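Local coordinates for beta-xylanase (Roseburia intestinalis L1-82, PDB 6SGF), which binds xylan with low affinity as the CBM86 carbohydrate-binding module of a larger enzyme that probably hydrolyses internal beta-1,4-xylosidic linkages in xylans, at residues K7-D12 with W43-S48; A56-V61 with E93-P98; W30-A35 with A119-V124. One frame throughout, in Å; residues are numbered along the deposited sequence.

Contact 1: K7-D12 with W43-S48; sequences KVFTAD and WTLPES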
# COMPACT_ATOMS: atom_id res chain seq x y z
N LYS B 7 -6.69 -9.48 -1.30
CA LYS B 7 -5.50 -9.62 -0.49
C LYS B 7 -4.46 -8.61 -0.99
O LYS B 7 -4.02 -8.69 -2.14
CB LYS B 7 -4.98 -11.05 -0.59
CG LYS B 7 -5.79 -12.13 0.17
CD LYS B 7 -6.24 -11.70 1.58
CE LYS B 7 -5.18 -10.89 2.39
NZ LYS B 7 -4.23 -11.66 3.24
N VAL B 8 -4.11 -7.64 -0.15
CA VAL B 8 -3.24 -6.54 -0.57
C VAL B 8 -1.95 -6.64 0.20
O VAL B 8 -1.96 -6.72 1.43
CB VAL B 8 -3.89 -5.16 -0.31
CG1 VAL B 8 -2.91 -4.05 -0.65
CG2 VAL B 8 -5.17 -4.97 -1.06
N PHE B 9 -0.82 -6.60 -0.50
CA PHE B 9 0.48 -6.57 0.15
C PHE B 9 1.21 -5.30 -0.24
O PHE B 9 1.57 -5.12 -1.42
CB PHE B 9 1.30 -7.80 -0.23
CG PHE B 9 0.58 -9.09 -0.02
CD1 PHE B 9 0.21 -9.49 1.25
CD2 PHE B 9 0.23 -9.88 -1.09
CE1 PHE B 9 -0.48 -10.68 1.45
CE2 PHE B 9 -0.46 -11.08 -0.91
CZ PHE B 9 -0.81 -11.48 0.37
N THR B 10 1.50 -4.45 0.74
CA THR B 10 2.35 -3.31 0.49
C THR B 10 3.81 -3.78 0.38
O THR B 10 4.14 -4.92 0.71
CB THR B 10 2.19 -2.24 1.57
OG1 THR B 10 2.48 -2.77 2.86
CG2 THR B 10 0.74 -1.69 1.59
N ALA B 11 4.67 -2.89 -0.14
CA ALA B 11 6.06 -3.24 -0.43
C ALA B 11 6.77 -3.83 0.78
O ALA B 11 7.50 -4.82 0.66
CB ALA B 11 6.82 -2.02 -0.95
N ASP B 12 6.57 -3.26 1.97
CA ASP B 12 7.31 -3.78 3.12
C ASP B 12 6.89 -5.19 3.51
O ASP B 12 7.59 -5.81 4.32
CB ASP B 12 7.18 -2.85 4.33
CG ASP B 12 5.84 -2.90 5.01
OD1 ASP B 12 4.80 -3.08 4.34
OD2 ASP B 12 5.82 -2.67 6.24
N TRP B 43 9.72 -11.32 -5.98
CA TRP B 43 9.35 -11.25 -4.57
C TRP B 43 8.45 -12.42 -4.18
O TRP B 43 7.50 -12.75 -4.88
CB TRP B 43 8.58 -9.97 -4.25
CG TRP B 43 9.26 -8.67 -4.37
CD1 TRP B 43 9.90 -7.97 -3.39
CD2 TRP B 43 9.29 -7.85 -5.54
NE1 TRP B 43 10.36 -6.77 -3.89
CE2 TRP B 43 9.99 -6.67 -5.21
CE3 TRP B 43 8.81 -8.02 -6.85
CZ2 TRP B 43 10.19 -5.66 -6.12
CZ3 TRP B 43 9.03 -7.01 -7.76
CH2 TRP B 43 9.70 -5.84 -7.39
N THR B 44 8.70 -12.98 -2.99
CA THR B 44 7.86 -14.01 -2.42
C THR B 44 6.67 -13.40 -1.69
O THR B 44 6.80 -12.36 -1.03
CB THR B 44 8.66 -14.88 -1.44
OG1 THR B 44 9.87 -15.35 -2.06
CG2 THR B 44 7.80 -16.09 -1.00
N LEU B 45 5.52 -14.04 -1.82
CA LEU B 45 4.34 -13.59 -1.11
C LEU B 45 4.37 -14.11 0.33
O LEU B 45 4.92 -15.18 0.59
CB LEU B 45 3.09 -14.08 -1.81
CG LEU B 45 2.84 -13.60 -3.25
CD1 LEU B 45 1.48 -14.16 -3.65
CD2 LEU B 45 2.93 -12.08 -3.33
N PRO B 46 3.80 -13.38 1.28
CA PRO B 46 3.79 -13.90 2.67
C PRO B 46 3.07 -15.24 2.80
O PRO B 46 3.35 -15.99 3.74
CB PRO B 46 3.08 -12.79 3.46
CG PRO B 46 3.16 -11.59 2.61
CD PRO B 46 3.18 -12.06 1.18
N GLU B 47 2.16 -15.57 1.88
CA GLU B 47 1.33 -16.78 1.93
C GLU B 47 0.99 -17.09 0.50
O GLU B 47 0.78 -16.16 -0.26
CB GLU B 47 0.08 -16.46 2.74
CG GLU B 47 -0.82 -15.44 1.97
CD GLU B 47 -1.02 -14.16 2.77
OE1 GLU B 47 0.02 -13.66 3.28
OE2 GLU B 47 -2.17 -13.70 2.93
N SER B 48 1.03 -18.33 0.07
CA SER B 48 0.62 -18.52 -1.31
C SER B 48 -0.89 -18.57 -1.40
O SER B 48 -1.60 -18.72 -0.41
CB SER B 48 1.40 -19.67 -1.93
OG SER B 48 1.64 -20.72 -0.98

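Contact 2: A56-V61 with E93-P98; sequences AVTFQV and EYTINP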
# COMPACT_ATOMS: atom_id res chain seq x y z
N ALA B 56 -7.68 -11.39 -10.56
CA ALA B 56 -6.85 -10.31 -11.05
C ALA B 56 -5.73 -10.06 -10.06
O ALA B 56 -5.92 -10.18 -8.85
CB ALA B 56 -7.69 -9.02 -11.25
N VAL B 57 -4.56 -9.71 -10.60
CA VAL B 57 -3.42 -9.25 -9.81
C VAL B 57 -3.07 -7.84 -10.28
O VAL B 57 -2.74 -7.64 -11.45
CB VAL B 57 -2.20 -10.18 -9.95
CG1 VAL B 57 -1.09 -9.71 -9.03
CG2 VAL B 57 -2.56 -11.65 -9.61
N THR B 58 -3.11 -6.87 -9.37
CA THR B 58 -2.86 -5.48 -9.73
C THR B 58 -1.59 -4.98 -9.05
O THR B 58 -1.47 -5.02 -7.82
CB THR B 58 -4.06 -4.61 -9.35
OG1 THR B 58 -5.21 -5.08 -10.06
CG2 THR B 58 -3.80 -3.15 -9.75
N PHE B 59 -0.65 -4.52 -9.86
CA PHE B 59 0.60 -3.95 -9.38
C PHE B 59 0.45 -2.44 -9.37
O PHE B 59 0.11 -1.84 -10.41
CB PHE B 59 1.79 -4.31 -10.28
CG PHE B 59 2.07 -5.78 -10.39
CD1 PHE B 59 1.17 -6.64 -11.03
CD2 PHE B 59 3.24 -6.29 -9.90
CE1 PHE B 59 1.45 -7.99 -11.17
CE2 PHE B 59 3.54 -7.61 -10.05
CZ PHE B 59 2.63 -8.48 -10.68
N GLN B 60 0.72 -1.82 -8.23
CA GLN B 60 0.77 -0.37 -8.12
C GLN B 60 2.22 0.08 -8.08
O GLN B 60 3.01 -0.41 -7.26
CB GLN B 60 0.03 0.10 -6.87
CG GLN B 60 -0.03 1.62 -6.72
CD GLN B 60 -0.87 2.08 -5.51
OE1 GLN B 60 -1.23 1.30 -4.64
NE2 GLN B 60 -1.16 3.35 -5.48
N VAL B 61 2.56 1.02 -8.96
CA VAL B 61 3.90 1.55 -9.09
C VAL B 61 3.90 3.08 -8.97
O VAL B 61 2.86 3.74 -9.06
CB VAL B 61 4.57 1.12 -10.41
CG1 VAL B 61 4.65 -0.39 -10.50
CG2 VAL B 61 3.85 1.69 -11.58
N GLU B 93 -1.27 1.84 -12.01
CA GLU B 93 -1.79 0.53 -11.64
C GLU B 93 -1.98 -0.29 -12.90
O GLU B 93 -2.62 0.17 -13.85
CB GLU B 93 -3.11 0.67 -10.86
CG GLU B 93 -2.90 1.40 -9.57
CD GLU B 93 -3.98 1.18 -8.54
OE1 GLU B 93 -5.09 0.75 -8.90
OE2 GLU B 93 -3.71 1.45 -7.34
N TYR B 94 -1.44 -1.50 -12.90
CA TYR B 94 -1.54 -2.41 -14.02
C TYR B 94 -2.13 -3.73 -13.54
O TYR B 94 -1.72 -4.24 -12.50
CB TYR B 94 -0.18 -2.70 -14.65
CG TYR B 94 0.58 -1.48 -15.14
CD1 TYR B 94 0.32 -0.95 -16.39
CD2 TYR B 94 1.58 -0.87 -14.37
CE1 TYR B 94 1.00 0.14 -16.86
CE2 TYR B 94 2.25 0.24 -14.84
CZ TYR B 94 1.95 0.73 -16.10
OH TYR B 94 2.61 1.80 -16.63
N THR B 95 -2.99 -4.34 -14.36
CA THR B 95 -3.68 -5.56 -13.95
C THR B 95 -3.30 -6.72 -14.86
O THR B 95 -3.27 -6.56 -16.08
CB THR B 95 -5.20 -5.36 -13.96
OG1 THR B 95 -5.55 -4.44 -12.92
CG2 THR B 95 -5.91 -6.66 -13.72
N ILE B 96 -2.96 -7.86 -14.25
CA ILE B 96 -2.78 -9.11 -14.97
C ILE B 96 -3.90 -10.04 -14.52
O ILE B 96 -4.14 -10.19 -13.32
CB ILE B 96 -1.41 -9.75 -14.67
CG1 ILE B 96 -0.28 -8.93 -15.28
CG2 ILE B 96 -1.36 -11.18 -15.24
CD1 ILE B 96 1.08 -9.42 -14.82
N ASN B 97 -4.56 -10.70 -15.47
CA ASN B 97 -5.54 -11.71 -15.09
C ASN B 97 -4.91 -13.08 -15.28
O ASN B 97 -4.85 -13.58 -16.42
CB ASN B 97 -6.80 -11.55 -15.95
CG ASN B 97 -7.41 -10.16 -15.82
OD1 ASN B 97 -7.26 -9.29 -16.69
ND2 ASN B 97 -8.08 -9.93 -14.71
N PRO B 98 -4.41 -13.72 -14.23
CA PRO B 98 -3.58 -14.93 -14.39
C PRO B 98 -4.41 -16.19 -14.57
O PRO B 98 -5.58 -16.25 -14.22
CB PRO B 98 -2.83 -14.99 -13.05
CG PRO B 98 -3.88 -14.53 -12.09
CD PRO B 98 -4.62 -13.41 -12.80

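Contact 3: W30-A35 with A119-V124; sequences WKLSFA and ATVSLV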
# COMPACT_ATOMS: atom_id res chain seq x y z
N TRP B 30 9.54 -0.36 -2.72
CA TRP B 30 10.69 -1.04 -3.29
C TRP B 30 11.17 -0.19 -4.46
O TRP B 30 10.48 -0.10 -5.48
CB TRP B 30 10.32 -2.46 -3.73
CG TRP B 30 10.42 -3.51 -2.66
CD1 TRP B 30 9.40 -4.21 -2.10
CD2 TRP B 30 11.62 -3.95 -2.02
NE1 TRP B 30 9.88 -5.09 -1.16
CE2 TRP B 30 11.24 -4.94 -1.08
CE3 TRP B 30 12.98 -3.61 -2.13
CZ2 TRP B 30 12.17 -5.59 -0.27
CZ3 TRP B 30 13.90 -4.26 -1.32
CH2 TRP B 30 13.49 -5.25 -0.41
N LYS B 31 12.35 0.44 -4.31
CA LYS B 31 12.92 1.32 -5.33
C LYS B 31 13.90 0.51 -6.17
O LYS B 31 14.83 -0.10 -5.65
CB LYS B 31 13.60 2.54 -4.69
CG LYS B 31 12.63 3.38 -3.82
CD LYS B 31 12.96 4.84 -3.72
CE LYS B 31 11.87 5.56 -2.93
NZ LYS B 31 10.76 6.00 -3.76
N LEU B 32 13.64 0.44 -7.48
CA LEU B 32 14.38 -0.44 -8.35
C LEU B 32 15.15 0.35 -9.39
O LEU B 32 14.69 1.40 -9.87
CB LEU B 32 13.44 -1.43 -9.06
CG LEU B 32 12.37 -2.11 -8.21
CD1 LEU B 32 11.47 -2.93 -9.14
CD2 LEU B 32 12.95 -2.94 -7.10
N SER B 33 16.33 -0.18 -9.74
CA SER B 33 17.15 0.36 -10.81
C SER B 33 17.64 -0.78 -11.70
O SER B 33 18.16 -1.78 -11.19
CB SER B 33 18.34 1.16 -10.26
OG SER B 33 18.82 2.00 -11.27
N PHE B 34 17.52 -0.60 -13.00
CA PHE B 34 17.85 -1.67 -13.94
C PHE B 34 19.00 -1.23 -14.83
O PHE B 34 18.94 -0.16 -15.46
CB PHE B 34 16.68 -2.03 -14.83
CG PHE B 34 15.41 -2.31 -14.11
CD1 PHE B 34 14.49 -1.29 -13.90
CD2 PHE B 34 15.10 -3.59 -13.71
CE1 PHE B 34 13.30 -1.53 -13.25
CE2 PHE B 34 13.89 -3.86 -13.08
CZ PHE B 34 12.98 -2.81 -12.87
N ALA B 35 20.03 -2.04 -14.91
CA ALA B 35 21.20 -1.70 -15.70
C ALA B 35 21.27 -2.42 -17.04
O ALA B 35 21.87 -1.89 -17.98
CB ALA B 35 22.45 -2.03 -14.88
N ALA B 119 16.84 3.91 -15.90
CA ALA B 119 15.69 3.01 -15.90
C ALA B 119 15.37 2.66 -14.46
O ALA B 119 16.06 1.84 -13.85
CB ALA B 119 16.00 1.77 -16.71
N THR B 120 14.35 3.31 -13.90
CA THR B 120 14.00 3.13 -12.50
C THR B 120 12.47 3.10 -12.37
O THR B 120 11.75 3.63 -13.22
CB THR B 120 14.60 4.25 -11.60
OG1 THR B 120 14.08 5.52 -11.99
CG2 THR B 120 16.11 4.32 -11.72
N VAL B 121 12.01 2.47 -11.29
CA VAL B 121 10.58 2.43 -10.96
C VAL B 121 10.49 2.05 -9.48
O VAL B 121 11.42 1.46 -8.92
CB VAL B 121 9.80 1.44 -11.86
CG1 VAL B 121 10.25 -0.02 -11.60
CG2 VAL B 121 8.31 1.58 -11.62
N SER B 122 9.39 2.41 -8.84
CA SER B 122 9.10 1.99 -7.47
C SER B 122 7.86 1.11 -7.42
O SER B 122 6.85 1.43 -8.06
CB SER B 122 8.89 3.20 -6.58
OG SER B 122 10.05 3.99 -6.58
N LEU B 123 7.93 0.03 -6.65
CA LEU B 123 6.76 -0.81 -6.41
C LEU B 123 6.12 -0.37 -5.10
O LEU B 123 6.78 -0.37 -4.06
CB LEU B 123 7.13 -2.29 -6.36
CG LEU B 123 5.97 -3.22 -5.98
CD1 LEU B 123 4.90 -3.31 -7.03
CD2 LEU B 123 6.45 -4.60 -5.62
N VAL B 124 4.82 -0.07 -5.16
CA VAL B 124 4.02 0.37 -4.02
C VAL B 124 3.29 -0.78 -3.37
O VAL B 124 3.31 -0.95 -2.15
CB VAL B 124 3.02 1.47 -4.48
CG1 VAL B 124 2.08 1.87 -3.34
CG2 VAL B 124 3.78 2.64 -5.10
O HOH W 1 19.47 2.39 -15.91

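Contact 1: K7-D12 with W43-S48
L45, P46 and E47 gather in turn around the phenyl ring of F9, joining strand 6-10 of one beta-sandwich sheet to strand 40-50 of the other. L45 crosses F9 at about a right angle, its CD2 4.1 Å from F9 CD2, and L14 touches both side chains. At P46 the chain turns a corner, and the proline meets F9 tip to tip. P46 CD sits over the centre of the phenyl ring, 3.9 Å from the F9 centroid and 10° off the ring normal, a CH-pi contact. E47 follows with CG held between the backbone N and the carbonyl carbon (chi1 68°); the chain bends at chi2, and the carboxylate plane stands 76° from the ring plane. E47 OE2 lies at the ring edge in plane, 3.7 Å from F9 CZ, while OE1 approaches F9 CE1 obliquely at 3.5 Å. E47 OE2 also receives K7 NZ at 2.9 Å, nearly along the C-O axis, in a salt bridge from a lysine bent at three successive torsions. OE2 would probably be drawn to the weakly positive rim hydrogens of F9 while K7 balances its charge, in a setting open enough to solvent to temper the ion pair.

Contact 2: A56-V61 with E93-P98
V57 and F59 pair with I96 and Y94 as hydrogen-bonded positions of an antiparallel beta ladder, which ties the short strand 93-96 to strand 54-62 within one sheet of the beta-sandwich fold. Bonds run both ways at each pair; V57 N to I96 O is 2.8 Å, with an N-H...O angle of 169°. The tight part is the face carrying these four residues: F59, Y94 and I96 are buried against L70 of the opposite sheet, V57 against V126 and F128. There F59 CE1 touches I96 CD1 at 3.9 Å, the two side chains crossing obliquely, and V61 CG2 stands at the edge of the Y94 ring, 3.9 Å from Y94 CE2. At the far end V57 CG2 packs on P98 CG. The other face is looser and polar, open to solvent at T95 and partly so at T58, and covered by the second subunit at Q60. Q60 extends with CG anti to the backbone N (chi1 -177°), side by side with E93, their amide and carboxylate planes 80° apart; Q60 CD is 3.4 Å from E93 OE2, while Q60 OE1 bonds S125 OG. An alanine in place of Q60 would probably leave S125 OG without that acceptor and the E93 carboxylate freer to turn. Further along this face, T58 OG1 and T95 OG1 share a hydrogen bond of 3.0 Å.

Contact 3: W30-A35 with A119-V124
L32 and V121 lie side by side and point the same way, L32 CD1 4.0 Å from V121 CG1. V121 CG1 also meets F34, whose ring crosses V121 obliquely and turns its edge to it: V121 CG1 lies in the ring plane, 3.8 Å from F34 CE1. This methyl stands between the V121 backbone N and carbonyl carbon (chi1 66°), which puts it against L32 and F34. W30 behaves otherwise. Of its side chain only CB takes part, W30 CB to L123 CB at 4.1 Å, and the indole then leads away to meet the ring of W43 at about 55° and to give its NE1 hydrogen to L14 O. These residues line the inner face of an antiparallel beta ladder in the beta-sandwich, where L32 and L123 both reach W43 of the opposing sheet. Backbone bonds fix the register, L32 N to V121 O at 2.8 Å and the return bond from V121 N to L32 O longer. The outer face is polar. S33 OG rests on T120 CG2 at 3.6 Å, and K31 CG and NZ come near S122 OG, the NZ making a weak hydrogen bond with Q29 OE1. At the end of the ladder one water donates to F34 O at 2.6 Å and accepts from A119 N at 3.0 Å.

How the contacts relate
Contacts 2 and 3 are ladders within one sheet, and strand 119-130 lies beside both 6-10 of contact 1 and 54-62 of contact 2, so all three contacts reach that sheet. Contact 1 alone is made by side chains across the two sheets, at a partly exposed margin, and relies on a ring and an ion pair. Contact 3 is the more buried ladder; contact 2 is partly buried, with an exposed fringe. Backbone links contact 3 to contact 1, A11 N lying 3.1 Å from V124 O, and to contact 2, Q60 O lying 2.8 Å from V124 N, both probable hydrogen bonds. Contacts 1 and 2 do not touch, yet both meet the second subunit, which leaves contact 3 untouched.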